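Local coordinates for porin B (Pseudomonas putida, PDB 4GEY), which forms an outer-membrane beta-barrel channel that probably lets glucose and related sugars pass into the periplasm, at residues A[164-170]-A[391-395]. The protein carries 2 engineered substitutions. Sequence-based numbering, arbitrary orientation.
With C8E ((hydroxyethyloxy)tri(ethyloxy)octane), chain D; C8E ((hydroxyethyloxy)tri(ethyloxy)octane), chain F.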
ATOM      1  N   ASP A 164      -7.039   6.180   2.374  1.00 21.49           N
ATOM      2  CA  ASP A 164      -7.574   7.203   3.253  1.00 20.73           C
ATOM      3  C   ASP A 164      -7.192   6.945   4.712  1.00 32.75           C
ATOM      4  O   ASP A 164      -6.956   7.900   5.466  1.00 33.43           O
ATOM      5  CB  ASP A 164      -9.082   7.349   3.075  1.00 21.13           C
ATOM      6  CG  ASP A 164      -9.443   8.072   1.791  1.00 37.31           C
ATOM      7  OD1 ASP A 164      -8.625   8.904   1.332  1.00 33.71           O
ATOM      8  OD2 ASP A 164     -10.539   7.807   1.237  1.00 35.84           O
ATOM      9  N   PHE A 165      -7.119   5.667   5.102  1.00 27.97           N
ATOM     10  CA  PHE A 165      -6.709   5.291   6.457  1.00 22.10           C
ATOM     11  C   PHE A 165      -5.244   5.695   6.673  1.00 27.05           C
ATOM     12  O   PHE A 165      -4.519   5.930   5.719  1.00 26.68           O
ATOM     13  CB  PHE A 165      -6.884   3.785   6.698  1.00 29.80           C
ATOM     14  CG  PHE A 165      -8.316   3.353   6.894  1.00 32.56           C
ATOM     15  CD1 PHE A 165      -9.128   3.055   5.801  1.00 26.52           C
ATOM     16  CD2 PHE A 165      -8.846   3.217   8.176  1.00 29.75           C
ATOM     17  CE1 PHE A 165     -10.444   2.654   5.979  1.00 21.73           C
ATOM     18  CE2 PHE A 165     -10.171   2.818   8.366  1.00 27.65           C
ATOM     19  CZ  PHE A 165     -10.968   2.534   7.270  1.00 28.11           C
ATOM     20  N   GLN A 166      -4.808   5.802   7.921  1.00 27.17           N
ATOM     21  CA  GLN A 166      -3.415   6.115   8.177  1.00 24.13           C
ATOM     22  C   GLN A 166      -2.602   4.829   8.310  1.00 32.62           C
ATOM     23  O   GLN A 166      -1.423   4.770   7.933  1.00 19.63           O
ATOM     24  CB  GLN A 166      -3.268   6.968   9.437  1.00 20.36           C
ATOM     25  CG  GLN A 166      -1.829   7.410   9.700  1.00 20.43           C
ATOM     26  CD  GLN A 166      -1.738   8.603  10.628  1.00 23.60           C
ATOM     27  OE1 GLN A 166      -2.446   9.601  10.455  1.00 28.72           O
ATOM     28  NE2 GLN A 166      -0.873   8.505  11.627  1.00 26.46           N
ATOM     29  N   ASN A 167      -3.247   3.804   8.857  1.00 19.64           N
ATOM     30  CA  ASN A 167      -2.607   2.525   9.086  1.00 20.45           C
ATOM     31  C   ASN A 167      -2.401   1.749   7.774  1.00 24.11           C
ATOM     32  O   ASN A 167      -3.324   1.604   6.979  1.00 25.13           O
ATOM     33  CB  ASN A 167      -3.453   1.716  10.052  1.00 21.89           C
ATOM     34  CG  ASN A 167      -2.742   0.490  10.562  1.00 21.54           C
ATOM     35  OD1 ASN A 167      -2.576  -0.498   9.844  1.00 24.54           O
ATOM     36  ND2 ASN A 167      -2.336   0.535  11.817  1.00 20.37           N
ATOM     37  N   LEU A 168      -1.186   1.246   7.573  1.00 26.87           N
ATOM     38  CA  LEU A 168      -0.794   0.578   6.332  1.00 24.11           C
ATOM     39  C   LEU A 168      -1.741  -0.528   5.939  1.00 24.66           C
ATOM     40  O   LEU A 168      -2.028  -0.697   4.764  1.00 33.74           O
ATOM     41  CB  LEU A 168       0.620  -0.003   6.441  1.00 28.58           C
ATOM     42  CG  LEU A 168       1.622   0.283   5.321  1.00 32.18           C
ATOM     43  CD1 LEU A 168       2.701  -0.782   5.311  1.00 29.02           C
ATOM     44  CD2 LEU A 168       0.967   0.416   3.964  1.00 32.99           C
ATOM     45  N   ALA A 169      -2.229  -1.274   6.923  1.00 27.38           N
ATOM     46  CA  ALA A 169      -3.110  -2.406   6.671  1.00 25.90           C
ATOM     47  C   ALA A 169      -4.378  -2.020   5.905  1.00 31.33           C
ATOM     48  O   ALA A 169      -5.053  -2.895   5.342  1.00 34.07           O
ATOM     49  CB  ALA A 169      -3.489  -3.062   7.981  1.00 19.53           C
ATOM     50  N   PHE A 170      -4.719  -0.730   5.905  1.00 26.85           N
ATOM     51  CA  PHE A 170      -5.945  -0.265   5.251  1.00 32.17           C
ATOM     52  C   PHE A 170      -5.659   0.729   4.137  1.00 33.15           C
ATOM     53  O   PHE A 170      -6.522   1.516   3.747  1.00 36.06           O
ATOM     54  CB  PHE A 170      -6.918   0.358   6.264  1.00 25.38           C
ATOM     55  CG  PHE A 170      -7.104  -0.464   7.484  1.00 26.22           C
ATOM     56  CD1 PHE A 170      -7.808  -1.651   7.432  1.00 29.78           C
ATOM     57  CD2 PHE A 170      -6.559  -0.063   8.687  1.00 33.74           C
ATOM     58  CE1 PHE A 170      -7.962  -2.433   8.570  1.00 35.31           C
ATOM     59  CE2 PHE A 170      -6.715  -0.830   9.819  1.00 33.65           C
ATOM     60  CZ  PHE A 170      -7.408  -2.025   9.759  1.00 29.70           C
ATOM     61  N   ASN A 391      -4.495  -5.125  13.555  1.00 22.92           N
ATOM     62  CA  ASN A 391      -4.529  -3.670  13.479  1.00 23.78           C
ATOM     63  C   ASN A 391      -5.961  -3.218  13.385  1.00 31.88           C
ATOM     64  O   ASN A 391      -6.788  -3.895  12.759  1.00 37.79           O
ATOM     65  CB  ASN A 391      -3.784  -3.150  12.249  1.00 21.97           C
ATOM     66  CG  ASN A 391      -2.274  -3.264  12.370  1.00 30.02           C
ATOM     67  OD1 ASN A 391      -1.568  -2.257  12.524  1.00 27.50           O
ATOM     68  ND2 ASN A 391      -1.766  -4.486  12.270  1.00 29.38           N
ATOM     69  N   ALA A 392      -6.255  -2.072  13.994  1.00 27.68           N
ATOM     70  CA  ALA A 392      -7.557  -1.449  13.818  1.00 25.54           C
ATOM     71  C   ALA A 392      -7.443   0.070  13.787  1.00 32.91           C
ATOM     72  O   ALA A 392      -6.650   0.666  14.526  1.00 34.66           O
ATOM     73  CB  ALA A 392      -8.528  -1.901  14.894  1.00 21.80           C
ATOM     74  N   GLU A 393      -8.240   0.692  12.925  1.00 31.46           N
ATOM     75  CA  GLU A 393      -8.294   2.144  12.864  1.00 22.84           C
ATOM     76  C   GLU A 393      -9.735   2.646  12.842  1.00 21.71           C
ATOM     77  O   GLU A 393     -10.606   2.091  12.175  1.00 29.39           O
ATOM     78  CB  GLU A 393      -7.521   2.653  11.640  1.00 25.16           C
ATOM     79  CG  GLU A 393      -7.480   4.183  11.475  1.00 28.02           C
ATOM     80  CD  GLU A 393      -6.588   4.638  10.306  1.00 28.05           C
ATOM     81  OE1 GLU A 393      -5.710   3.850   9.879  1.00 28.39           O
ATOM     82  OE2 GLU A 393      -6.764   5.777   9.808  1.00 30.08           O
ATOM     83  N   LEU A 394      -9.990   3.695  13.603  1.00 29.56           N
ATOM     84  CA  LEU A 394     -11.236   4.429  13.473  1.00 31.96           C
ATOM     85  C   LEU A 394     -10.857   5.874  13.150  1.00 38.92           C
ATOM     86  O   LEU A 394     -10.013   6.462  13.836  1.00 32.06           O
ATOM     87  CB  LEU A 394     -12.040   4.346  14.764  1.00 25.15           C
ATOM     88  CG  LEU A 394     -13.108   5.417  14.953  1.00 27.24           C
ATOM     89  CD1 LEU A 394     -14.199   5.242  13.912  1.00 24.46           C
ATOM     90  CD2 LEU A 394     -13.674   5.411  16.389  1.00 25.11           C
ATOM     91  N   TYR A 395     -11.441   6.437  12.095  1.00 22.85           N
ATOM     92  CA  TYR A 395     -11.102   7.806  11.732  1.00 27.28           C
ATOM     93  C   TYR A 395     -12.312   8.671  11.416  1.00 29.54           C
ATOM     94  O   TYR A 395     -13.417   8.168  11.216  1.00 26.68           O
ATOM     95  CB  TYR A 395     -10.066   7.850  10.592  1.00 28.06           C
ATOM     96  CG  TYR A 395     -10.573   7.548   9.179  1.00 27.65           C
ATOM     97  CD1 TYR A 395     -11.401   8.437   8.506  1.00 29.64           C
ATOM     98  CD2 TYR A 395     -10.169   6.412   8.503  1.00 29.61           C
ATOM     99  CE1 TYR A 395     -11.839   8.189   7.244  1.00 29.20           C
ATOM    100  CE2 TYR A 395     -10.603   6.152   7.217  1.00 32.82           C
ATOM    101  CZ  TYR A 395     -11.443   7.047   6.594  1.00 34.59           C
ATOM    102  OH  TYR A 395     -11.903   6.819   5.312  1.00 36.91           O
TER
HETATM  103  C1  C8E D 503      -6.055  13.104  16.704  1.00 50.21           C
HETATM  104  C2  C8E D 503      -6.291  11.941  17.664  1.00 52.18           C
HETATM  105  C3  C8E D 503      -7.724  11.955  18.188  1.00 57.97           C
HETATM  106  C4  C8E D 503      -8.427  10.653  17.814  1.00 62.28           C
HETATM  107  C5  C8E D 503      -9.444  10.836  16.681  1.00 67.24           C
HETATM  108  C6  C8E D 503     -10.827  10.274  17.020  1.00 63.75           C
HETATM  109  C7  C8E D 503     -11.542   9.715  15.791  1.00 59.25           C
HETATM  110  C8  C8E D 503     -12.686   8.794  16.202  1.00 65.65           C
HETATM  111  O9  C8E D 503     -13.952   9.439  16.159  1.00 75.09           O
HETATM  112  C10 C8E D 503     -14.888   8.843  15.270  1.00 73.44           C
HETATM  113  C11 C8E D 503     -16.328   8.975  15.788  1.00 74.09           C
HETATM  114  O12 C8E D 503     -16.713  10.317  16.059  1.00 80.75           O
HETATM  115  C13 C8E D 503     -18.081  10.572  15.746  1.00 79.97           C
HETATM  116  C14 C8E D 503     -18.353  12.059  15.466  1.00 77.89           C
HETATM  117  O15 C8E D 503     -19.694  12.413  15.775  1.00 79.32           O
HETATM  118  C16 C8E D 503     -20.382  13.039  14.703  1.00 78.53           C
HETATM  119  C17 C8E D 503     -20.826  14.466  15.043  1.00 79.99           C
HETATM  120  O18 C8E D 503     -21.502  15.058  13.940  1.00 77.81           O
HETATM  121  C19 C8E D 503     -22.860  15.390  14.169  1.00 70.24           C
HETATM  122  C20 C8E D 503     -23.234  16.569  13.273  1.00 65.88           C
HETATM  123  O21 C8E D 503     -24.121  17.459  13.916  1.00 66.45           O
HETATM  124  C7  C8E F 505      -9.580   1.451  16.809  1.00 50.04           C
HETATM  125  C8  C8E F 505      -9.359   2.189  18.125  1.00 50.05           C
HETATM  126  O9  C8E F 505     -10.022   1.481  19.148  1.00 52.09           O
HETATM  127  C10 C8E F 505      -9.314   1.432  20.369  1.00 52.87           C
HETATM  128  C11 C8E F 505     -10.082   0.570  21.369  1.00 54.77           C
HETATM  129  O12 C8E F 505      -9.324   0.393  22.548  1.00 59.07           O
HETATM  130  C13 C8E F 505      -9.586  -0.867  23.134  1.00 62.73           C
HETATM  131  C14 C8E F 505      -9.045  -0.968  24.559  1.00 64.53           C
HETATM  132  O15 C8E F 505      -9.836  -1.906  25.260  1.00 72.99           O
HETATM  133  C16 C8E F 505      -9.233  -3.178  25.392  1.00 77.31           C
HETATM  134  C17 C8E F 505      -8.066  -3.124  26.375  1.00 83.90           C
HETATM  135  O18 C8E F 505      -8.575  -2.988  27.684  1.00 88.51           O
HETATM  136  C19 C8E F 505      -8.648  -4.216  28.374  1.00 90.17           C
HETATM  137  C20 C8E F 505      -8.756  -3.915  29.864  1.00 89.95           C
HETATM  138  O21 C8E F 505      -9.132  -2.561  30.044  1.00 86.61           O
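Asn391 points from its strand to the inward-folded loop 164-170, where its OD1 accepts a hydrogen bond from ND2 of Asn167 at 3.0 Å. The two amide planes are turned 66° apart. An amide suits Asn167 because it is donor and acceptor at once: ND2 also gives to Gln411 on the adjoining strand, while OD1 takes the backbone N-H of Ala169, closing an Asx turn. The Asn391 ND2 is held by Glu389, while its backbone O lies near the edge of the Phe170 ring. Ala392 faces the other way, its small methyl group near detergent on the barrel's outer surface. Glu393 turns inward again: with CG anti to the backbone N (chi1 -179°) and the chain extended beyond, its carboxylate reaches the loop backbone. Glu393 OE2 receives Gln166 N at 2.7 Å through its syn lone pair, and Glu393 OE1 receives Asn167 N, also at 2.7 Å; both bonds are nearly straight, at 165°. A glutamine here would probably turn an NH2 toward one of these N-H groups, donor facing donor, and lose that bond. Leu394 returns to the outside, its apolar branch suited to the membrane-facing surface, where CD2 packs against a detergent chain. Tyr395 lays its ring edge over one face of Phe165 in a T-shaped stack, centroids 4.6 Å apart, with Phe170 bordering the opposite face; tyrosine fits because its hydroxyl still bonds to Asp347. Inward polar and aromatic side chains alternating with outward apolar ones mark a transmembrane porin strand, here fastening a loop consistent with the inward-folded constriction loops of porins.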